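Local coordinates for protein putative isochorismatase (Streptomyces avermitilis, PDB 3KL2) that is a putative isochorismatase of the cysteine hydrolase family, probably acting as a hydrolase whose substrate is not established, at residues N35-D40 and G157-N162. Residues are numbered along the deposited sequence; the frame is centred on the assembly and turned at random.
Sequences NEFTSD and GGFLTN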
ATOM      1  N   ASN A  35      19.479 -10.341 -18.231  1.00 16.17           N
ATOM      2  CA  ASN A  35      19.885 -11.297 -19.228  1.00 15.77           C
ATOM      3  C   ASN A  35      18.774 -12.287 -19.512  1.00 15.55           C
ATOM      4  O   ASN A  35      18.508 -12.585 -20.673  1.00 15.05           O
ATOM      5  CB  ASN A  35      21.180 -12.044 -18.830  1.00 15.15           C
ATOM      6  CG  ASN A  35      22.407 -11.148 -18.857  1.00 15.12           C
ATOM      7  OD1 ASN A  35      22.635 -10.432 -19.836  1.00 15.45           O
ATOM      8  ND2 ASN A  35      23.199 -11.159 -17.759  1.00 10.88           N
ATOM      9  N   GLU A  36      18.079 -12.725 -18.462  1.00 16.10           N
ATOM     10  CA  GLU A  36      17.047 -13.754 -18.598  1.00 16.40           C
ATOM     11  C   GLU A  36      16.048 -13.466 -19.734  1.00 16.60           C
ATOM     12  O   GLU A  36      15.521 -14.406 -20.345  1.00 15.99           O
ATOM     13  CB  GLU A  36      16.320 -13.988 -17.272  1.00 16.62           C
ATOM     14  CG  GLU A  36      15.902 -15.429 -17.094  1.00 17.28           C
ATOM     15  CD  GLU A  36      17.042 -16.289 -16.601  1.00 19.78           C
ATOM     16  OE1 GLU A  36      17.216 -16.325 -15.358  1.00 21.13           O
ATOM     17  OE2 GLU A  36      17.739 -16.940 -17.441  1.00 17.26           O
ATOM     18  N   PHE A  37      15.851 -12.179 -20.036  1.00 17.09           N
ATOM     19  CA  PHE A  37      14.970 -11.717 -21.119  1.00 17.80           C
ATOM     20  C   PHE A  37      15.740 -11.214 -22.330  1.00 18.91           C
ATOM     21  O   PHE A  37      15.394 -11.528 -23.472  1.00 20.78           O
ATOM     22  CB  PHE A  37      14.112 -10.515 -20.631  1.00 18.16           C
ATOM     23  CG  PHE A  37      12.893 -10.878 -19.839  1.00 15.93           C
ATOM     24  CD1 PHE A  37      11.993 -11.830 -20.289  1.00 20.43           C
ATOM     25  CD2 PHE A  37      12.583 -10.182 -18.693  1.00 17.51           C
ATOM     26  CE1 PHE A  37      10.809 -12.140 -19.548  1.00 19.20           C
ATOM     27  CE2 PHE A  37      11.412 -10.469 -17.946  1.00 17.48           C
ATOM     28  CZ  PHE A  37      10.540 -11.437 -18.368  1.00 18.10           C
ATOM     29  N   THR A  38      16.769 -10.400 -22.096  1.00 19.36           N
ATOM     30  CA  THR A  38      17.419  -9.620 -23.153  1.00 19.55           C
ATOM     31  C   THR A  38      18.407 -10.368 -24.033  1.00 19.94           C
ATOM     32  O   THR A  38      18.670  -9.934 -25.149  1.00 19.81           O
ATOM     33  CB  THR A  38      18.259  -8.497 -22.528  1.00 19.91           C
ATOM     34  OG1 THR A  38      19.138  -9.100 -21.576  1.00 21.50           O
ATOM     35  CG2 THR A  38      17.372  -7.451 -21.847  1.00 16.80           C
ATOM     36  N   SER A  39      18.970 -11.470 -23.546  1.00 20.51           N
ATOM     37  CA  SER A  39      20.195 -12.020 -24.156  1.00 20.53           C
ATOM     38  C   SER A  39      20.097 -13.502 -24.490  1.00 21.16           C
ATOM     39  O   SER A  39      19.446 -14.263 -23.772  1.00 20.41           O
ATOM     40  CB  SER A  39      21.364 -11.826 -23.183  1.00 20.72           C
ATOM     41  OG  SER A  39      21.336 -10.545 -22.558  1.00 19.97           O
ATOM     42  N   ASP A  40      20.788 -13.905 -25.560  1.00 22.43           N
ATOM     43  CA  ASP A  40      20.816 -15.293 -26.024  1.00 23.19           C
ATOM     44  C   ASP A  40      21.194 -16.237 -24.887  1.00 22.28           C
ATOM     45  O   ASP A  40      22.195 -16.010 -24.217  1.00 22.36           O
ATOM     46  CB  ASP A  40      21.812 -15.468 -27.195  1.00 24.02           C
ATOM     47  CG  ASP A  40      21.219 -15.046 -28.576  1.00 27.51           C
ATOM     48  OD1 ASP A  40      19.985 -14.852 -28.694  1.00 31.12           O
ATOM     49  OD2 ASP A  40      21.994 -14.920 -29.560  1.00 31.52           O
ATOM     50  N   GLY A 157       9.864   1.674 -19.074  1.00 19.48           N
ATOM     51  CA  GLY A 157      10.315   0.805 -20.113  1.00 19.49           C
ATOM     52  C   GLY A 157      10.586  -0.561 -19.522  1.00 19.82           C
ATOM     53  O   GLY A 157      10.708  -0.682 -18.292  1.00 19.77           O
ATOM     54  N   GLY A 158      10.665  -1.575 -20.412  1.00 19.39           N
ATOM     55  CA  GLY A 158      11.135  -2.898 -20.089  1.00 18.35           C
ATOM     56  C   GLY A 158      10.159  -4.002 -20.421  1.00 18.21           C
ATOM     57  O   GLY A 158       9.452  -3.961 -21.434  1.00 16.54           O
ATOM     58  N   PHE A 159      10.119  -4.990 -19.534  1.00 18.18           N
ATOM     59  CA  PHE A 159       9.444  -6.255 -19.786  1.00 18.33           C
ATOM     60  C   PHE A 159       8.515  -6.552 -18.611  1.00 18.79           C
ATOM     61  O   PHE A 159       8.758  -6.065 -17.482  1.00 17.77           O
ATOM     62  CB  PHE A 159      10.466  -7.387 -19.789  1.00 18.94           C
ATOM     63  CG  PHE A 159      11.530  -7.293 -20.850  1.00 18.70           C
ATOM     64  CD1 PHE A 159      11.395  -7.997 -22.040  1.00 20.33           C
ATOM     65  CD2 PHE A 159      12.686  -6.577 -20.627  1.00 19.71           C
ATOM     66  CE1 PHE A 159      12.381  -7.985 -22.989  1.00 19.70           C
ATOM     67  CE2 PHE A 159      13.681  -6.555 -21.549  1.00 21.39           C
ATOM     68  CZ  PHE A 159      13.531  -7.257 -22.757  1.00 22.50           C
ATOM     69  N   LEU A 160       7.420  -7.281 -18.826  1.00 19.10           N
ATOM     70  CA  LEU A 160       6.781  -7.490 -20.108  1.00 19.19           C
ATOM     71  C   LEU A 160       5.708  -6.453 -20.318  1.00 19.99           C
ATOM     72  O   LEU A 160       4.941  -6.168 -19.387  1.00 20.42           O
ATOM     73  CB  LEU A 160       6.096  -8.836 -20.145  1.00 18.46           C
ATOM     74  CG  LEU A 160       7.024 -10.038 -20.063  1.00 19.13           C
ATOM     75  CD1 LEU A 160       6.240 -11.270 -19.570  1.00 18.16           C
ATOM     76  CD2 LEU A 160       7.703 -10.256 -21.394  1.00 18.47           C
ATOM     77  N   THR A 161       5.594  -5.972 -21.562  1.00 20.65           N
ATOM     78  CA  THR A 161       4.565  -5.026 -21.961  1.00 21.09           C
ATOM     79  C   THR A 161       3.209  -5.214 -21.283  1.00 21.33           C
ATOM     80  O   THR A 161       2.683  -4.253 -20.755  1.00 20.15           O
ATOM     81  CB  THR A 161       4.269  -5.155 -23.420  1.00 21.43           C
ATOM     82  OG1 THR A 161       5.469  -4.957 -24.160  1.00 24.41           O
ATOM     83  CG2 THR A 161       3.204  -4.134 -23.829  1.00 21.83           C
ATOM     84  N   ASN A 162       2.632  -6.425 -21.334  1.00 21.33           N
ATOM     85  CA  ASN A 162       1.291  -6.631 -20.768  1.00 22.48           C
ATOM     86  C   ASN A 162       1.289  -7.217 -19.373  1.00 22.86           C
ATOM     87  O   ASN A 162       0.221  -7.467 -18.822  1.00 23.85           O
ATOM     88  CB  ASN A 162       0.372  -7.463 -21.695  1.00 23.02           C
ATOM     89  CG  ASN A 162       0.966  -8.810 -22.035  1.00 23.62           C
ATOM     90  OD1 ASN A 162       2.167  -8.927 -22.277  1.00 26.34           O
ATOM     91  ND2 ASN A 162       0.146  -9.835 -21.996  1.00 26.05           N
TER
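Thr38 OG1 is held by two groups: Ser39 OG, 2.8 Å away, where either hydroxyl could be the donor, and the carbonyl O of Gln34, just before the segment. With chi1 at 54°, OG1 sits between the backbone N and carbonyl carbon, and Thr38 CG2, anti to the carbonyl carbon, lies 3.8 Å from Phe159 CE2, the two side chains crossing at about a right angle. Phe37 and Phe159 form an offset stack, their centroids 4.8 Å apart and their planes only 10° from parallel. They slide past each other in opposite senses, which places each CB over the partner's ring: Phe37 CB stands 3.8 Å from the Phe159 centroid, 7° off the normal, and Phe159 CB approaches the Phe37 centroid more obliquely at 4.0 Å, giving reciprocal CH-pi contacts. Leu160, which follows a cis peptide bond, extends the apolar patch by bringing CD2 to 4.1 Å from Phe37 CE1. Val48 and Met52 of helix 45-55 also touch Phe159, and Phe106 meets the Phe37 ring edge-to-face. An alanine in place of Phe159 would probably leave one face of the Phe37 ring without its stacking partner and Thr38 CG2 without its aromatic neighbour. Strands 26-31 and 153-159 are adjacent in the parallel sheet of this Rossmann-like alpha/beta fold, and the contact joins helix 35-38, which follows the first, to residues 159-160 at the C-terminal side of the second. All four touching residues are buried and the cross-segment contacts are apolar, implying cohesion by dispersion and ring stacking, with the polar bonding of Thr38 kept to its own side.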